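Sesquisabinene B synthase 2 (Santalum album, PDB 6A2A) probably converts farnesyl diphosphate into the sesquiterpene sesquisabinene B, using magnesium or manganese ions as cofactor. Local coordinates at residues 38-51 against 546-560. Numbering follows the deposited sequence.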
# COMPACT_ATOMS: atom_id res chain seq x y z
N LEU A 38 18.04 4.72 10.97
CA LEU A 38 19.20 5.03 10.15
C LEU A 38 18.98 6.19 9.21
O LEU A 38 19.85 6.98 9.01
CB LEU A 38 19.64 3.81 9.37
CG LEU A 38 20.13 2.64 10.21
CD1 LEU A 38 20.36 1.45 9.33
CD2 LEU A 38 21.41 3.00 10.94
N TRP A 39 17.80 6.23 8.61
CA TRP A 39 17.35 7.29 7.75
C TRP A 39 15.90 7.57 8.12
O TRP A 39 15.21 6.71 8.49
CB TRP A 39 17.43 6.89 6.30
CG TRP A 39 18.79 6.67 5.86
CD1 TRP A 39 19.65 7.59 5.47
CD2 TRP A 39 19.46 5.42 5.76
NE1 TRP A 39 20.83 7.01 5.13
CE2 TRP A 39 20.73 5.67 5.31
CE3 TRP A 39 19.09 4.11 6.02
CZ2 TRP A 39 21.65 4.68 5.12
CZ3 TRP A 39 19.98 3.14 5.83
CH2 TRP A 39 21.24 3.41 5.38
N ASP A 40 15.47 8.79 8.00
CA ASP A 40 14.11 9.10 8.30
C ASP A 40 13.26 8.66 7.12
O ASP A 40 13.72 8.67 6.03
CB ASP A 40 14.02 10.59 8.64
CG ASP A 40 12.98 11.30 7.88
OD1 ASP A 40 11.79 11.21 8.26
OD2 ASP A 40 13.36 11.97 6.90
N TYR A 41 12.04 8.25 7.36
CA TYR A 41 11.20 7.76 6.28
C TYR A 41 10.85 8.71 5.13
O TYR A 41 10.66 8.25 4.02
CB TYR A 41 9.95 7.09 6.80
CG TYR A 41 10.23 5.95 7.76
CD1 TYR A 41 11.02 4.90 7.40
CD2 TYR A 41 9.67 5.93 9.00
CE1 TYR A 41 11.26 3.88 8.25
CE2 TYR A 41 9.92 4.93 9.85
CZ TYR A 41 10.71 3.90 9.48
OH TYR A 41 10.93 2.92 10.35
N GLU A 42 10.76 10.01 5.39
CA GLU A 42 10.43 10.98 4.32
C GLU A 42 11.66 11.08 3.40
O GLU A 42 11.53 11.23 2.19
CB GLU A 42 9.97 12.33 4.90
CG GLU A 42 11.07 13.38 5.12
CD GLU A 42 10.65 14.84 5.30
OE1 GLU A 42 10.99 15.45 6.36
OE2 GLU A 42 10.02 15.40 4.37
N PHE A 43 12.85 10.98 3.99
CA PHE A 43 14.04 10.94 3.17
C PHE A 43 13.98 9.74 2.21
O PHE A 43 14.28 9.84 0.99
CB PHE A 43 15.28 10.87 4.03
CG PHE A 43 16.51 10.72 3.21
CD1 PHE A 43 16.99 11.78 2.46
CD2 PHE A 43 17.15 9.49 3.10
CE1 PHE A 43 18.12 11.64 1.67
CE2 PHE A 43 18.26 9.35 2.28
CZ PHE A 43 18.75 10.42 1.57
N LEU A 44 13.55 8.60 2.74
CA LEU A 44 13.65 7.35 1.99
C LEU A 44 12.66 7.40 0.82
O LEU A 44 12.92 6.89 -0.27
CB LEU A 44 13.38 6.17 2.94
CG LEU A 44 14.53 5.84 3.88
CD1 LEU A 44 14.25 4.62 4.74
CD2 LEU A 44 15.84 5.65 3.13
N GLN A 45 11.55 8.06 1.09
CA GLN A 45 10.52 8.30 0.12
C GLN A 45 11.00 9.33 -0.91
O GLN A 45 10.59 9.27 -2.06
CB GLN A 45 9.24 8.70 0.85
CG GLN A 45 8.65 7.55 1.66
CD GLN A 45 7.84 8.00 2.84
OE1 GLN A 45 7.51 9.17 2.96
NE2 GLN A 45 7.52 7.08 3.72
N SER A 46 11.89 10.23 -0.52
CA SER A 46 12.35 11.29 -1.43
C SER A 46 13.24 10.72 -2.54
O SER A 46 13.36 11.34 -3.61
CB SER A 46 13.07 12.39 -0.69
OG SER A 46 14.46 12.08 -0.51
N LEU A 47 13.88 9.57 -2.27
CA LEU A 47 14.97 9.04 -3.11
C LEU A 47 14.48 8.70 -4.52
O LEU A 47 15.22 8.95 -5.47
CB LEU A 47 15.54 7.76 -2.49
CG LEU A 47 16.50 7.93 -1.32
CD1 LEU A 47 16.85 6.56 -0.78
CD2 LEU A 47 17.75 8.71 -1.74
N GLY A 48 13.30 8.09 -4.64
CA GLY A 48 12.72 7.76 -5.96
C GLY A 48 12.98 8.84 -7.01
O GLY A 48 13.54 8.56 -8.08
N ASP A 49 12.63 10.10 -6.71
CA ASP A 49 12.75 11.20 -7.70
C ASP A 49 14.04 12.04 -7.62
O ASP A 49 14.36 12.77 -8.56
CB ASP A 49 11.52 12.09 -7.61
CG ASP A 49 10.23 11.31 -7.78
OD1 ASP A 49 10.13 10.52 -8.75
OD2 ASP A 49 9.33 11.47 -6.94
N GLN A 50 14.76 11.93 -6.50
CA GLN A 50 16.09 12.55 -6.32
C GLN A 50 17.09 12.00 -7.35
O GLN A 50 17.96 12.73 -7.85
CB GLN A 50 16.57 12.31 -4.88
CG GLN A 50 18.08 12.39 -4.67
CD GLN A 50 18.59 13.79 -4.44
OE1 GLN A 50 17.86 14.78 -4.53
NE2 GLN A 50 19.88 13.89 -4.13
N CYS A 51 16.99 10.71 -7.68
CA CYS A 51 18.06 9.97 -8.38
C CYS A 51 17.57 9.43 -9.73
O CYS A 51 18.16 8.49 -10.30
CB CYS A 51 18.58 8.83 -7.52
SG CYS A 51 19.21 9.36 -5.90
N GLU A 546 26.36 -0.34 13.70
CA GLU A 546 25.45 0.65 13.19
C GLU A 546 26.12 1.41 12.04
O GLU A 546 25.56 1.56 10.98
CB GLU A 546 25.06 1.65 14.28
CG GLU A 546 24.18 2.78 13.80
CD GLU A 546 22.75 2.72 14.31
OE1 GLU A 546 22.13 1.64 14.18
OE2 GLU A 546 22.26 3.74 14.84
N SER A 547 27.30 1.92 12.29
CA SER A 547 28.07 2.67 11.29
C SER A 547 28.36 1.82 10.05
O SER A 547 28.29 2.30 8.95
CB SER A 547 29.37 3.14 11.88
OG SER A 547 30.05 2.05 12.47
N TRP A 548 28.75 0.59 10.25
CA TRP A 548 29.01 -0.32 9.13
C TRP A 548 27.73 -0.50 8.29
O TRP A 548 27.76 -0.45 7.06
CB TRP A 548 29.57 -1.65 9.63
CG TRP A 548 29.82 -2.64 8.54
CD1 TRP A 548 30.97 -2.88 7.85
CD2 TRP A 548 28.85 -3.55 8.00
NE1 TRP A 548 30.78 -3.88 6.93
CE2 TRP A 548 29.48 -4.30 7.00
CE3 TRP A 548 27.50 -3.79 8.27
CZ2 TRP A 548 28.81 -5.30 6.30
CZ3 TRP A 548 26.82 -4.74 7.55
CH2 TRP A 548 27.49 -5.50 6.58
N THR A 549 26.62 -0.73 8.96
CA THR A 549 25.31 -0.91 8.29
C THR A 549 24.99 0.33 7.47
O THR A 549 24.58 0.28 6.33
CB THR A 549 24.22 -1.17 9.32
OG1 THR A 549 24.63 -2.39 9.94
CG2 THR A 549 22.83 -1.29 8.73
N LYS A 550 25.21 1.47 8.11
CA LYS A 550 24.87 2.70 7.49
C LYS A 550 25.72 2.91 6.26
O LYS A 550 25.22 3.39 5.24
CB LYS A 550 25.06 3.88 8.46
CG LYS A 550 24.60 5.20 7.89
CD LYS A 550 23.97 6.12 8.91
CE LYS A 550 23.24 7.26 8.24
NZ LYS A 550 24.16 8.39 7.99
N LYS A 551 26.99 2.53 6.36
CA LYS A 551 27.88 2.69 5.26
C LYS A 551 27.39 1.85 4.08
O LYS A 551 27.47 2.27 2.93
CB LYS A 551 29.30 2.32 5.69
CG LYS A 551 30.31 2.36 4.56
CD LYS A 551 31.66 1.76 4.85
CE LYS A 551 32.21 1.00 3.66
NZ LYS A 551 32.10 -0.47 3.85
N GLN A 552 26.98 0.61 4.36
CA GLN A 552 26.55 -0.30 3.31
C GLN A 552 25.25 0.20 2.66
O GLN A 552 25.09 0.15 1.43
CB GLN A 552 26.33 -1.70 3.91
CG GLN A 552 27.59 -2.39 4.33
CD GLN A 552 28.63 -2.58 3.25
OE1 GLN A 552 29.79 -2.71 3.58
NE2 GLN A 552 28.25 -2.70 1.98
N GLY A 553 24.28 0.65 3.47
CA GLY A 553 23.04 1.21 2.95
C GLY A 553 23.29 2.46 2.13
O GLY A 553 22.63 2.64 1.10
N MET A 554 24.27 3.28 2.53
CA MET A 554 24.55 4.55 1.80
C MET A 554 25.08 4.19 0.41
O MET A 554 24.67 4.75 -0.59
CB MET A 554 25.60 5.41 2.51
CG MET A 554 25.10 6.13 3.75
SD MET A 554 23.90 7.43 3.31
CE MET A 554 23.82 8.36 4.84
N SER A 555 25.96 3.22 0.34
CA SER A 555 26.58 2.98 -0.98
C SER A 555 25.67 2.16 -1.88
O SER A 555 25.77 2.26 -3.12
CB SER A 555 27.93 2.35 -0.85
OG SER A 555 27.80 1.07 -0.33
N VAL A 556 24.83 1.30 -1.31
CA VAL A 556 24.05 0.40 -2.15
C VAL A 556 22.66 0.93 -2.45
O VAL A 556 22.22 0.78 -3.56
CB VAL A 556 24.07 -1.03 -1.57
CG1 VAL A 556 23.11 -1.95 -2.29
CG2 VAL A 556 25.50 -1.53 -1.66
N LEU A 557 22.02 1.68 -1.54
CA LEU A 557 20.65 2.07 -1.73
C LEU A 557 20.50 3.58 -1.96
O LEU A 557 19.60 4.00 -2.75
CB LEU A 557 19.87 1.63 -0.50
CG LEU A 557 18.41 2.02 -0.47
CD1 LEU A 557 17.63 1.37 -1.60
CD2 LEU A 557 17.78 1.65 0.87
N ILE A 558 21.28 4.37 -1.24
CA ILE A 558 21.03 5.83 -1.16
C ILE A 558 21.77 6.61 -2.26
O ILE A 558 21.17 7.47 -2.89
CB ILE A 558 21.46 6.40 0.20
CG1 ILE A 558 20.86 5.66 1.41
CG2 ILE A 558 21.18 7.90 0.26
CD1 ILE A 558 19.38 5.59 1.42
N HIS A 559 23.07 6.39 -2.39
CA HIS A 559 23.93 7.25 -3.26
C HIS A 559 24.16 6.59 -4.61
O HIS A 559 24.77 5.52 -4.64
CB HIS A 559 25.30 7.51 -2.62
CG HIS A 559 25.27 8.39 -1.42
ND1 HIS A 559 26.06 8.15 -0.32
CD2 HIS A 559 24.53 9.48 -1.12
CE1 HIS A 559 25.81 9.06 0.61
NE2 HIS A 559 24.87 9.87 0.15
N PRO A 560 23.76 7.25 -5.70
CA PRO A 560 24.13 6.70 -7.01
C PRO A 560 25.66 6.76 -7.18
O PRO A 560 26.35 7.50 -6.46
CB PRO A 560 23.40 7.56 -8.06
CG PRO A 560 22.32 8.27 -7.28
CD PRO A 560 22.86 8.41 -5.87
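Ile558 packs against Trp39, Phe43, Leu44 and Leu47. From its CB, Ile558 CG1 lies anti to the carbonyl carbon (chi1 -53°), and this directs it to the indole, 3.9 Å from Trp39 CE2. Ile558 CG2 lies anti to the backbone N and meets the edge of the phenyl ring, 3.7 Å from Phe43 CZ. At the tip, Ile558 CD1 sits over one face of the Trp39 five-membered ring, 13° off its normal, in a CH-pi contact. Ile558 CD1 also presses closely on Leu47 CD1, at 3.5 Å, and reaches Leu44 CD2. Leu38 CB lies over the rim of the opposite indole face. Trp39 NE1 gives a weak hydrogen bond to Met554 SD (3.6 Å). The same sulfur, at the ring edge, makes a Met-aromatic contact. Trp39 CH2 comes to 3.7 Å from Gly553 CA, where a CB would clash. With alanine at Trp39, the indole would be missing, and Ile558 CD1 is likely to lose its aromatic face and Met554 SD its N-H donor. Ile283 of helix 281-292 also touches Leu38 and Trp39. The contact lies away from the metal site. It joins the N-terminal segment to helix 546-558, consistent with the alpha-helical fold of plant terpene synthases, whose N-terminal segment folds back onto the catalytic domain.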